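Ice-binding protein 1 (Shewanella frigidimarina, PDB 6BG8) adsorbs its bacterium onto ice and inhibits ice-crystal growth, this chain being its C-terminal ice-binding DUF3494 domain. Local coordinates at residues M1-A5 with D151-I155; R13-S19 with G33-D39; Q20-T24 with Y44-F48; A98-L102 with V202-S206. All blocks are in the same frame, centred on the assembly; numbering follows the deposited sequence.

Interaction 1: residues M1-A5 with D151-I155. With SO4 (sulfate ion), chain C.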
loop_
_atom_site.group_PDB
_atom_site.type_symbol
_atom_site.label_atom_id
_atom_site.label_comp_id
_atom_site.label_asym_id
_atom_site.label_seq_id
_atom_site.Cartn_x
_atom_site.Cartn_y
_atom_site.Cartn_z
ATOM N N MET A 1 -2.032 -14.415 -20.275
ATOM C CA MET A 1 -1.129 -14.975 -19.282
ATOM C C MET A 1 -1.185 -14.163 -18.000
ATOM O O MET A 1 -1.623 -13.009 -18.003
ATOM C CB MET A 1 0.310 -15.017 -19.803
ATOM C CG MET A 1 0.466 -15.699 -21.141
ATOM S SD MET A 1 -0.096 -17.412 -21.096
ATOM C CE MET A 1 0.998 -18.069 -19.847
ATOM N N ASN A 2 -0.731 -14.779 -16.916
ATOM C CA ASN A 2 -0.656 -14.090 -15.638
ATOM C C ASN A 2 0.222 -12.850 -15.773
ATOM O O ASN A 2 1.335 -12.945 -16.308
ATOM C CB ASN A 2 -0.078 -15.016 -14.573
ATOM C CG ASN A 2 -0.425 -14.577 -13.163
ATOM O OD1 ASN A 2 -1.421 -13.877 -12.933
ATOM N ND2 ASN A 2 0.378 -15.015 -12.205
ATOM N N PRO A 3 -0.225 -11.685 -15.307
ATOM C CA PRO A 3 0.656 -10.510 -15.318
ATOM C C PRO A 3 1.896 -10.749 -14.473
ATOM O O PRO A 3 1.874 -11.495 -13.489
ATOM C CB PRO A 3 -0.219 -9.404 -14.713
ATOM C CG PRO A 3 -1.603 -9.838 -15.007
ATOM C CD PRO A 3 -1.601 -11.332 -14.916
ATOM N N LEU A 4 2.988 -10.106 -14.876
ATOM C CA LEU A 4 4.204 -10.092 -14.078
ATOM C C LEU A 4 4.059 -9.056 -12.970
ATOM O O LEU A 4 3.724 -7.898 -13.233
ATOM C CB LEU A 4 5.414 -9.770 -14.957
ATOM C CG LEU A 4 6.771 -9.683 -14.248
ATOM C CD1 LEU A 4 7.140 -11.042 -13.647
ATOM C CD2 LEU A 4 7.863 -9.208 -15.209
ATOM N N ALA A 5 4.265 -9.481 -11.734
ATOM C CA ALA A 5 4.175 -8.542 -10.623
ATOM C C ALA A 5 5.427 -7.675 -10.569
ATOM O O ALA A 5 6.498 -8.085 -11.033
ATOM C CB ALA A 5 4.007 -9.294 -9.304
ATOM N N ASP A 151 -1.332 -17.967 -7.429
ATOM C CA ASP A 151 -0.349 -17.041 -7.977
ATOM C C ASP A 151 -0.967 -15.952 -8.843
ATOM O O ASP A 151 -0.227 -15.118 -9.377
ATOM C CB ASP A 151 0.695 -17.807 -8.790
ATOM C CG ASP A 151 1.533 -18.734 -7.939
ATOM O OD1 ASP A 151 1.650 -18.493 -6.723
ATOM O OD2 ASP A 151 2.083 -19.703 -8.495
ATOM N N SER A 152 -2.294 -15.936 -8.997
ATOM C CA SER A 152 -2.926 -14.977 -9.897
ATOM C C SER A 152 -2.644 -13.546 -9.463
ATOM O O SER A 152 -2.840 -13.186 -8.294
ATOM C CB SER A 152 -4.432 -15.206 -9.952
ATOM O OG SER A 152 -4.727 -16.388 -10.669
ATOM N N VAL A 153 -2.220 -12.724 -10.422
ATOM C CA VAL A 153 -1.813 -11.342 -10.180
ATOM C C VAL A 153 -2.877 -10.412 -10.745
ATOM O O VAL A 153 -3.359 -10.613 -11.868
ATOM C CB VAL A 153 -0.437 -11.044 -10.802
ATOM C CG1 VAL A 153 -0.182 -9.531 -10.835
ATOM C CG2 VAL A 153 0.655 -11.741 -10.014
ATOM N N PHE A 154 -3.245 -9.398 -9.967
ATOM C CA PHE A 154 -4.210 -8.378 -10.363
ATOM C C PHE A 154 -3.528 -7.022 -10.262
ATOM O O PHE A 154 -3.014 -6.671 -9.200
ATOM C CB PHE A 154 -5.445 -8.387 -9.451
ATOM C CG PHE A 154 -6.171 -9.700 -9.395
ATOM C CD1 PHE A 154 -5.638 -10.786 -8.708
ATOM C CD2 PHE A 154 -7.424 -9.824 -9.967
ATOM C CE1 PHE A 154 -6.334 -11.995 -8.636
ATOM C CE2 PHE A 154 -8.127 -11.021 -9.893
ATOM C CZ PHE A 154 -7.571 -12.106 -9.220
ATOM N N ILE A 155 -3.537 -6.256 -11.352
ATOM C CA ILE A 155 -2.965 -4.916 -11.360
ATOM C C ILE A 155 -4.036 -3.957 -11.834
ATOM O O ILE A 155 -4.615 -4.141 -12.914
ATOM C CB ILE A 155 -1.717 -4.829 -12.250
ATOM C CG1 ILE A 155 -0.597 -5.681 -11.649
ATOM C CG2 ILE A 155 -1.272 -3.373 -12.405
ATOM C CD1 ILE A 155 0.591 -5.894 -12.574
HETATM S S SO4 C . -4.905 -15.354 -17.965
HETATM O O1 SO4 C . -3.631 -16.004 -17.687
HETATM O O2 SO4 C . -4.838 -14.542 -19.174
HETATM O O3 SO4 C . -5.929 -16.388 -17.973
HETATM O O4 SO4 C . -5.313 -14.409 -16.953
#
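Asn2 meets Val153 and Asp151 with both ends of its side-chain amide. OD1 of Asn2 accepts a hydrogen bond from the backbone N of Val153 at 2.9 Å, in the carbonyl plane and on a lone pair. ND2 of Asn2 donates to the backbone O of Asp151, also at 2.9 Å. Asp151 O lies close to the amide plane of Asn2, but the donor sits well above the carbonyl plane of Asp151. CG of Asn2 is turned anti to the backbone N (chi1 -159°), which swings the amide across to the other segment. The two bonds fix its rotation.

Pro3 lies against hydrocarbon. Its CB packs on CG1 of Val153 at 3.9 Å and on CD1 of Ile155 at 4.2 Å. CD of Pro3 lies 3.6 Å from Val153 O. The other branch of Val153, CG2, reaches CB of Ala5 at 4.2 Å. CB of Leu4 points away from 151-155, and its side chain packs on Phe101.

A sulfate, probably from the crystallisation liquor, accepts a bond from Met1 N to its O2 at 3.0 Å. Arg126 also binds it. The Asn2 amide thus spans the O of one residue and the N-H two residues on, much as the N-H and C=O of one residue do in a parallel strand pair. It ties an irregular N-terminal arm to the residues leading into strand 154-158 of the beta-solenoid.

Interaction 2: residues R13-S19 with G33-D39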
loop_
_atom_site.group_PDB
_atom_site.type_symbol
_atom_site.label_atom_id
_atom_site.label_comp_id
_atom_site.label_asym_id
_atom_site.label_seq_id
_atom_site.Cartn_x
_atom_site.Cartn_y
_atom_site.Cartn_z
ATOM N N ARG A 13 9.418 -4.839 2.778
ATOM C CA ARG A 13 9.369 -4.922 4.234
ATOM C C ARG A 13 8.328 -3.997 4.847
ATOM O O ARG A 13 7.980 -4.170 6.020
ATOM C CB ARG A 13 10.732 -4.564 4.828
ATOM C CG ARG A 13 11.105 -3.111 4.597
ATOM C CD ARG A 13 12.556 -2.855 4.949
ATOM N NE ARG A 13 12.753 -3.097 6.372
ATOM C CZ ARG A 13 13.846 -3.618 6.913
ATOM N NH1 ARG A 13 14.881 -3.948 6.154
ATOM N NH2 ARG A 13 13.895 -3.810 8.226
ATOM N N PHE A 14 7.856 -2.998 4.115
ATOM C CA PHE A 14 7.002 -1.976 4.710
ATOM C C PHE A 14 5.535 -2.365 4.618
ATOM O O PHE A 14 5.066 -2.825 3.569
ATOM C CB PHE A 14 7.204 -0.624 4.029
ATOM C CG PHE A 14 8.550 -0.020 4.273
ATOM C CD1 PHE A 14 8.835 0.627 5.475
ATOM C CD2 PHE A 14 9.537 -0.087 3.297
ATOM C CE1 PHE A 14 10.088 1.197 5.695
ATOM C CE2 PHE A 14 10.788 0.471 3.510
ATOM C CZ PHE A 14 11.069 1.115 4.712
ATOM N N ALA A 15 4.820 -2.178 5.729
ATOM C CA ALA A 15 3.367 -2.060 5.684
ATOM C C ALA A 15 2.956 -0.692 5.147
ATOM O O ALA A 15 1.985 -0.575 4.391
ATOM C CB ALA A 15 2.789 -2.283 7.086
ATOM N N MET A 16 3.687 0.358 5.525
ATOM C CA MET A 16 3.372 1.710 5.095
ATOM C C MET A 16 4.660 2.475 4.859
ATOM O O MET A 16 5.604 2.379 5.649
ATOM C CB MET A 16 2.516 2.443 6.130
ATOM C CG MET A 16 1.242 1.706 6.491
ATOM S SD MET A 16 0.161 2.629 7.604
ATOM C CE MET A 16 1.238 3.034 8.951
ATOM N N LEU A 17 4.682 3.247 3.780
ATOM C CA LEU A 17 5.875 3.996 3.407
ATOM C C LEU A 17 5.445 5.250 2.668
ATOM O O LEU A 17 4.654 5.171 1.724
ATOM C CB LEU A 17 6.796 3.146 2.522
ATOM C CG LEU A 17 8.094 3.772 1.997
ATOM C CD1 LEU A 17 9.103 3.968 3.130
ATOM C CD2 LEU A 17 8.703 2.911 0.893
ATOM N N ALA A 18 5.968 6.399 3.083
ATOM C CA ALA A 18 5.581 7.661 2.475
ATOM C C ALA A 18 6.797 8.567 2.341
ATOM O O ALA A 18 7.782 8.436 3.069
ATOM C CB ALA A 18 4.486 8.364 3.290
ATOM N N SER A 19 6.709 9.496 1.388
ATOM C CA SER A 19 7.739 10.518 1.237
ATOM C C SER A 19 7.731 11.500 2.405
ATOM O O SER A 19 8.786 11.822 2.966
ATOM C CB SER A 19 7.537 11.263 -0.083
ATOM O OG SER A 19 8.340 12.430 -0.139
ATOM N N GLY A 33 4.587 -5.435 9.385
ATOM C CA GLY A 33 5.362 -4.647 8.445
ATOM C C GLY A 33 5.963 -3.443 9.136
ATOM O O GLY A 33 5.546 -3.055 10.229
ATOM N N ASP A 34 6.936 -2.842 8.467
ATOM C CA ASP A 34 7.627 -1.653 8.951
ATOM C C ASP A 34 6.921 -0.377 8.493
ATOM O O ASP A 34 6.101 -0.380 7.572
ATOM C CB ASP A 34 9.074 -1.642 8.445
ATOM C CG ASP A 34 9.905 -2.761 9.034
ATOM O OD1 ASP A 34 9.651 -3.144 10.192
ATOM O OD2 ASP A 34 10.803 -3.265 8.339
ATOM N N LEU A 35 7.268 0.728 9.144
ATOM C CA LEU A 35 6.826 2.061 8.754
ATOM C C LEU A 35 8.044 2.871 8.333
ATOM O O LEU A 35 9.106 2.781 8.959
ATOM C CB LEU A 35 6.112 2.772 9.908
ATOM C CG LEU A 35 4.587 2.653 9.993
ATOM C CD1 LEU A 35 4.118 1.205 9.891
ATOM C CD2 LEU A 35 4.059 3.298 11.280
ATOM N N GLY A 36 7.892 3.664 7.278
ATOM C CA GLY A 36 8.993 4.506 6.864
ATOM C C GLY A 36 8.556 5.840 6.308
ATOM O O GLY A 36 7.537 5.923 5.616
ATOM N N ILE A 37 9.320 6.890 6.627
ATOM C CA ILE A 37 9.213 8.196 5.992
ATOM C C ILE A 37 10.537 8.452 5.280
ATOM O O ILE A 37 11.608 8.272 5.873
ATOM C CB ILE A 37 8.906 9.309 7.015
ATOM C CG1 ILE A 37 7.565 9.031 7.716
ATOM C CG2 ILE A 37 8.904 10.662 6.334
ATOM C CD1 ILE A 37 7.254 9.984 8.880
ATOM N N LEU A 38 10.466 8.830 4.004
ATOM C CA LEU A 38 11.666 8.883 3.176
ATOM C C LEU A 38 12.321 10.255 3.122
ATOM O O LEU A 38 13.550 10.333 2.997
ATOM C CB LEU A 38 11.345 8.457 1.735
ATOM C CG LEU A 38 10.814 7.038 1.510
ATOM C CD1 LEU A 38 10.278 6.912 0.092
ATOM C CD2 LEU A 38 11.875 5.972 1.759
ATOM N N ASP A 39 11.541 11.339 3.176
ATOM C CA ASP A 39 12.071 12.651 2.821
ATOM C C ASP A 39 11.797 13.703 3.885
ATOM O O ASP A 39 11.884 14.898 3.589
ATOM C CB ASP A 39 11.510 13.120 1.474
ATOM C CG ASP A 39 11.848 12.170 0.347
ATOM O OD1 ASP A 39 13.053 11.955 0.105
ATOM O OD2 ASP A 39 10.912 11.639 -0.279
HETATM O O HOH W 1 12.150 -3.730 11.101
#
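Phe14 and Leu17 press on Gly36 in the tight part of this contact. CE1 of Phe14 comes to 3.7 Å from CA of Gly36, which has no side chain. CD1 of Leu17 sits over the centre of the Phe14 ring and meets CD2 of Leu38 at 3.7 Å. On the other face, CE of Met16 lies 3.5 Å from CG of Leu35.

Strands 16-18 and 34-37 are parallel. A beta bulge between Phe14 and Met16 shifts the register by one. There Asp34 O takes Met16 N at 3.2 Å, nearly straight on, and Ala15 N in a weak bond. Beyond it, Gly36 N bonds Met16 O and Ala18 N bonds Gly36 O.

The ends are more open: Arg13 and Asp39 are partly exposed. NE of Arg13 donates to OD2 of Asp34 at 2.8 Å, and NH2 adds a weak bond to the same oxygen. A water donates to Asp34 OD1. Ser19 OG donates to the anti lone pair of Asp39 OD2 at 2.7 Å. Asp39 also pairs with Arg92, and Arg13 with Glu10. Each charge here has an opposite one beside it, which probably steadies the ends; backbone bonds and hydrocarbon hold the middle.

Interaction 3: residues Q20-T24 with Y44-F48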
loop_
_atom_site.group_PDB
_atom_site.type_symbol
_atom_site.label_atom_id
_atom_site.label_comp_id
_atom_site.label_asym_id
_atom_site.label_seq_id
_atom_site.Cartn_x
_atom_site.Cartn_y
_atom_site.Cartn_z
ATOM N N GLN A 20 6.555 12.006 2.781
ATOM C CA GLN A 20 6.483 13.183 3.647
ATOM C C GLN A 20 6.043 12.879 5.068
ATOM O O GLN A 20 6.626 13.412 6.017
ATOM C CB GLN A 20 5.517 14.221 3.054
ATOM C CG GLN A 20 5.991 14.849 1.750
ATOM C CD GLN A 20 7.281 15.589 1.915
ATOM O OE1 GLN A 20 7.345 16.577 2.646
ATOM N NE2 GLN A 20 8.325 15.129 1.222
ATOM N N ALA A 21 5.033 12.038 5.245
ATOM C CA ALA A 21 4.467 11.848 6.580
ATOM C C ALA A 21 3.621 10.587 6.611
ATOM O O ALA A 21 3.054 10.171 5.595
ATOM C CB ALA A 21 3.612 13.049 7.009
ATOM N N ILE A 22 3.548 9.987 7.794
ATOM C CA ILE A 22 2.568 8.949 8.100
ATOM C C ILE A 22 1.878 9.381 9.381
ATOM O O ILE A 22 2.549 9.675 10.379
ATOM C CB ILE A 22 3.201 7.562 8.266
ATOM C CG1 ILE A 22 3.810 7.103 6.937
ATOM C CG2 ILE A 22 2.140 6.560 8.736
ATOM C CD1 ILE A 22 4.679 5.862 7.059
ATOM N N THR A 23 0.556 9.466 9.347
ATOM C CA THR A 23 -0.200 9.948 10.493
ATOM C C THR A 23 -1.352 9.005 10.798
ATOM O O THR A 23 -1.839 8.279 9.926
ATOM C CB THR A 23 -0.757 11.360 10.269
ATOM O OG1 THR A 23 -1.873 11.312 9.375
ATOM C CG2 THR A 23 0.317 12.299 9.717
ATOM N N THR A 24 -1.795 9.045 12.060
ATOM C CA THR A 24 -2.948 8.269 12.486
ATOM C C THR A 24 -3.696 9.017 13.578
ATOM O O THR A 24 -3.108 9.752 14.384
ATOM C CB THR A 24 -2.574 6.870 13.008
ATOM O OG1 THR A 24 -3.771 6.133 13.291
ATOM C CG2 THR A 24 -1.770 6.964 14.304
ATOM N N TYR A 44 7.766 13.970 11.513
ATOM C CA TYR A 44 6.620 13.946 10.622
ATOM C C TYR A 44 5.733 12.721 10.825
ATOM O O TYR A 44 4.715 12.602 10.140
ATOM C CB TYR A 44 7.092 14.048 9.160
ATOM C CG TYR A 44 7.302 15.484 8.721
ATOM C CD1 TYR A 44 8.373 16.228 9.191
ATOM C CD2 TYR A 44 6.403 16.104 7.858
ATOM C CE1 TYR A 44 8.557 17.554 8.786
ATOM C CE2 TYR A 44 6.575 17.416 7.456
ATOM C CZ TYR A 44 7.657 18.138 7.926
ATOM O OH TYR A 44 7.822 19.445 7.532
ATOM N N TYR A 45 6.093 11.812 11.739
ATOM C CA TYR A 45 5.136 10.848 12.270
ATOM C C TYR A 45 4.204 11.569 13.235
ATOM O O TYR A 45 4.667 12.314 14.104
ATOM C CB TYR A 45 5.852 9.716 13.013
ATOM C CG TYR A 45 6.527 8.678 12.151
ATOM C CD1 TYR A 45 5.777 7.766 11.407
ATOM C CD2 TYR A 45 7.911 8.585 12.100
ATOM C CE1 TYR A 45 6.399 6.794 10.621
ATOM C CE2 TYR A 45 8.540 7.618 11.313
ATOM C CZ TYR A 45 7.776 6.725 10.581
ATOM O OH TYR A 45 8.396 5.765 9.801
ATOM N N ALA A 46 2.895 11.360 13.087
ATOM C CA ALA A 46 1.918 11.980 13.978
ATOM C C ALA A 46 0.902 10.952 14.451
ATOM O O ALA A 46 0.415 10.132 13.666
ATOM C CB ALA A 46 1.191 13.152 13.301
ATOM N N GLY A 47 0.580 11.006 15.746
ATOM C CA GLY A 47 -0.468 10.190 16.315
ATOM C C GLY A 47 -0.014 8.871 16.893
ATOM O O GLY A 47 -0.834 8.167 17.500
ATOM N N PHE A 48 1.257 8.507 16.724
ATOM C CA PHE A 48 1.767 7.229 17.196
ATOM C C PHE A 48 2.399 7.381 18.576
ATOM O O PHE A 48 2.741 8.483 19.019
ATOM C CB PHE A 48 2.787 6.654 16.209
ATOM C CG PHE A 48 2.207 6.332 14.864
ATOM C CD1 PHE A 48 1.582 5.115 14.646
ATOM C CD2 PHE A 48 2.269 7.252 13.822
ATOM C CE1 PHE A 48 1.039 4.806 13.399
ATOM C CE2 PHE A 48 1.726 6.959 12.580
ATOM C CZ PHE A 48 1.107 5.729 12.369
#
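Ile22 packs between Tyr45 and Phe48, and each of its branches has its own partner. Its CB lies 4.0 Å from CE1 of Tyr45. The CG2 branch crosses to the ring of Phe48 and meets CZ at 3.9 Å. CG1 leads the other way, and with chi2 at 169° the chain is extended. CD1 at the tip again finds CE1 of Tyr45, at 4.1 Å, and also touches Gly36 O. Ile22 and Tyr45 lie side by side, while Phe48 crosses Ile22 obliquely.

The Phe48 ring is held from two directions. CG2 of Thr24 sits over the centre of one face, 3.6 Å from the centroid, in a CH-pi contact. Ile22 O lies at the ring edge. The torsion of Thr24 (chi1 -175°) sends OG1 to Ser28 and CG2 to the ring. Phe57 stacks on Phe48 and meets Tyr45 edge-to-face.

Two backbone bonds join the segments: Ala46 N to Ile22 O at 3.2 Å, and Thr24 N to Ala46 O at 2.9 Å. Thr23 and Ala46 put their side chains on the face away from Ile22, where CG2 and CB meet at 3.8 Å. Gln20 O is buried here beside CB of Tyr44 and has no polar partner in the model.

Strand 45-46 ends the row of parallel strands in which 21-24 comes second. Such stacked parallel strands form a face of the beta-solenoid of DUF3494 ice-binding proteins. The side chains of Thr24 and Thr212, an ice-binding site by similarity, are about 10 Å apart.

Interaction 4: residues A98-L102 with V202-S206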
loop_
_atom_site.group_PDB
_atom_site.type_symbol
_atom_site.label_atom_id
_atom_site.label_comp_id
_atom_site.label_asym_id
_atom_site.label_seq_id
_atom_site.Cartn_x
_atom_site.Cartn_y
_atom_site.Cartn_z
ATOM N N ALA A 98 9.214 0.428 -8.409
ATOM C CA ALA A 98 7.973 -0.342 -8.386
ATOM C C ALA A 98 6.785 0.483 -8.878
ATOM O O ALA A 98 5.923 -0.037 -9.601
ATOM C CB ALA A 98 7.713 -0.871 -6.974
ATOM N N TYR A 99 6.682 1.750 -8.451
ATOM C CA TYR A 99 5.616 2.600 -8.981
ATOM C C TYR A 99 5.706 2.674 -10.501
ATOM O O TYR A 99 4.693 2.548 -11.206
ATOM C CB TYR A 99 5.671 4.010 -8.372
ATOM C CG TYR A 99 4.606 4.916 -8.979
ATOM C CD1 TYR A 99 4.856 5.620 -10.153
ATOM C CD2 TYR A 99 3.344 5.027 -8.405
ATOM C CE1 TYR A 99 3.891 6.404 -10.741
ATOM C CE2 TYR A 99 2.364 5.823 -8.989
ATOM C CZ TYR A 99 2.654 6.511 -10.162
ATOM O OH TYR A 99 1.719 7.312 -10.776
ATOM N N ASN A 100 6.925 2.881 -11.018
ATOM C CA ASN A 100 7.130 3.019 -12.457
ATOM C C ASN A 100 6.776 1.734 -13.193
ATOM O O ASN A 100 6.238 1.778 -14.304
ATOM C CB ASN A 100 8.579 3.401 -12.742
ATOM C CG ASN A 100 8.836 4.889 -12.582
ATOM O OD1 ASN A 100 7.932 5.666 -12.250
ATOM N ND2 ASN A 100 10.084 5.290 -12.806
ATOM N N PHE A 101 7.103 0.583 -12.603
ATOM C CA PHE A 101 6.730 -0.695 -13.195
ATOM C C PHE A 101 5.219 -0.783 -13.357
ATOM O O PHE A 101 4.710 -1.156 -14.422
ATOM C CB PHE A 101 7.263 -1.833 -12.317
ATOM C CG PHE A 101 6.975 -3.222 -12.841
ATOM C CD1 PHE A 101 5.691 -3.764 -12.809
ATOM C CD2 PHE A 101 8.015 -4.006 -13.324
ATOM C CE1 PHE A 101 5.446 -5.051 -13.291
ATOM C CE2 PHE A 101 7.773 -5.303 -13.797
ATOM C CZ PHE A 101 6.489 -5.816 -13.780
ATOM N N LEU A 102 4.484 -0.424 -12.304
ATOM C CA LEU A 102 3.033 -0.548 -12.333
ATOM C C LEU A 102 2.402 0.493 -13.245
ATOM O O LEU A 102 1.355 0.229 -13.850
ATOM C CB LEU A 102 2.476 -0.424 -10.918
ATOM C CG LEU A 102 2.723 -1.614 -9.989
ATOM C CD1 LEU A 102 2.333 -1.269 -8.549
ATOM C CD2 LEU A 102 1.953 -2.836 -10.473
ATOM N N VAL A 202 -1.011 -0.696 -2.351
ATOM C CA VAL A 202 -1.400 0.595 -2.912
ATOM C C VAL A 202 -0.140 1.409 -3.194
ATOM O O VAL A 202 0.654 1.666 -2.285
ATOM C CB VAL A 202 -2.339 1.344 -1.955
ATOM C CG1 VAL A 202 -2.726 2.694 -2.526
ATOM C CG2 VAL A 202 -3.583 0.512 -1.674
ATOM N N PHE A 203 0.047 1.804 -4.452
ATOM C CA PHE A 203 1.110 2.722 -4.874
ATOM C C PHE A 203 0.446 4.001 -5.383
ATOM O O PHE A 203 0.159 4.136 -6.577
ATOM C CB PHE A 203 1.986 2.094 -5.959
ATOM C CG PHE A 203 2.817 0.941 -5.478
ATOM C CD1 PHE A 203 2.242 -0.311 -5.276
ATOM C CD2 PHE A 203 4.184 1.101 -5.264
ATOM C CE1 PHE A 203 3.012 -1.379 -4.848
ATOM C CE2 PHE A 203 4.958 0.039 -4.831
ATOM C CZ PHE A 203 4.369 -1.202 -4.627
ATOM N N ALA A 204 0.190 4.938 -4.468
ATOM C CA ALA A 204 -0.390 6.226 -4.828
ATOM C C ALA A 204 0.727 7.224 -5.088
ATOM O O ALA A 204 1.644 7.357 -4.273
ATOM C CB ALA A 204 -1.301 6.746 -3.716
ATOM N N TRP A 205 0.660 7.915 -6.228
ATOM C CA TRP A 205 1.701 8.895 -6.518
ATOM C C TRP A 205 1.695 10.013 -5.490
ATOM O O TRP A 205 2.757 10.463 -5.045
ATOM C CB TRP A 205 1.530 9.478 -7.922
ATOM C CG TRP A 205 2.573 10.512 -8.207
ATOM C CD1 TRP A 205 2.411 11.874 -8.215
ATOM C CD2 TRP A 205 3.954 10.272 -8.500
ATOM N NE1 TRP A 205 3.607 12.488 -8.506
ATOM C CE2 TRP A 205 4.570 11.530 -8.681
ATOM C CE3 TRP A 205 4.731 9.115 -8.624
ATOM C CZ2 TRP A 205 5.924 11.662 -8.992
ATOM C CZ3 TRP A 205 6.087 9.251 -8.938
ATOM C CH2 TRP A 205 6.662 10.514 -9.110
ATOM N N SER A 206 0.507 10.475 -5.097
ATOM C CA SER A 206 0.404 11.554 -4.123
ATOM C C SER A 206 0.268 11.009 -2.706
ATOM O O SER A 206 1.277 10.821 -2.025
ATOM C CB SER A 206 -0.777 12.467 -4.460
ATOM O OG SER A 206 -1.937 11.706 -4.724
#
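Tyr99 OH lies 3.6 Å from CB of Trp205 and is hydrogen-bonded to NH1 of Arg185. The two segments themselves share no hydrogen bond. Their contact is made by rings and methyl groups.

Tyr99 reaches from the helix with CG anti to its backbone N (chi1 177°). One face of its ring receives CE3 of Trp205, which is nearest to CE1 of Tyr99 at 3.5 Å and lies toward the rim. The planes are 52° apart, so the pair is oblique. Phe203 O sits at the edge of the same Tyr99 ring, 3.7 Å from CE2.

Phe203 turns into the helix. CD1 of Leu102 lies over one face of its ring, 3.9 Å from the centroid, in a CH-pi contact. CB of Ala98 touches CE2 of Phe203 at 3.6 Å. Phe221 stacks on Phe203 as well.

Segment 98-102 of helix 84-103 and segment 202-204 of strand 197-204 cross at -92°, their axes 9.3 Å apart. Ala98, Tyr99 and Leu102 meet Phe203 and Trp205. The join of helix and solenoid is thus mainly hydrophobic, and the hydroxyl of Tyr99, a buried residue, has its polar partner on the neighbouring strand 182-186.

From the N terminus, residues 1-5 meet 151-155, so interaction 1 closes a loop of 145 residues. Interactions 2 and 3, which close loops of 13 and 19 residues, are both nested inside it. They cross each other: 13-19 runs on into 20-24, and 33-39 leads to 44-48. They touch where Ile22 and Tyr45 reach Gly36, and so join two successive faces of the solenoid at one end. Interaction 4 opens after both have closed and closes a loop of 99 residues. It crosses interaction 1, because helix 84-103 lies inside that loop and 202-206 beyond it. Phe101 packs on Ala5, and Leu102 on Ile155. Arm, helix and solenoid are thereby tied together.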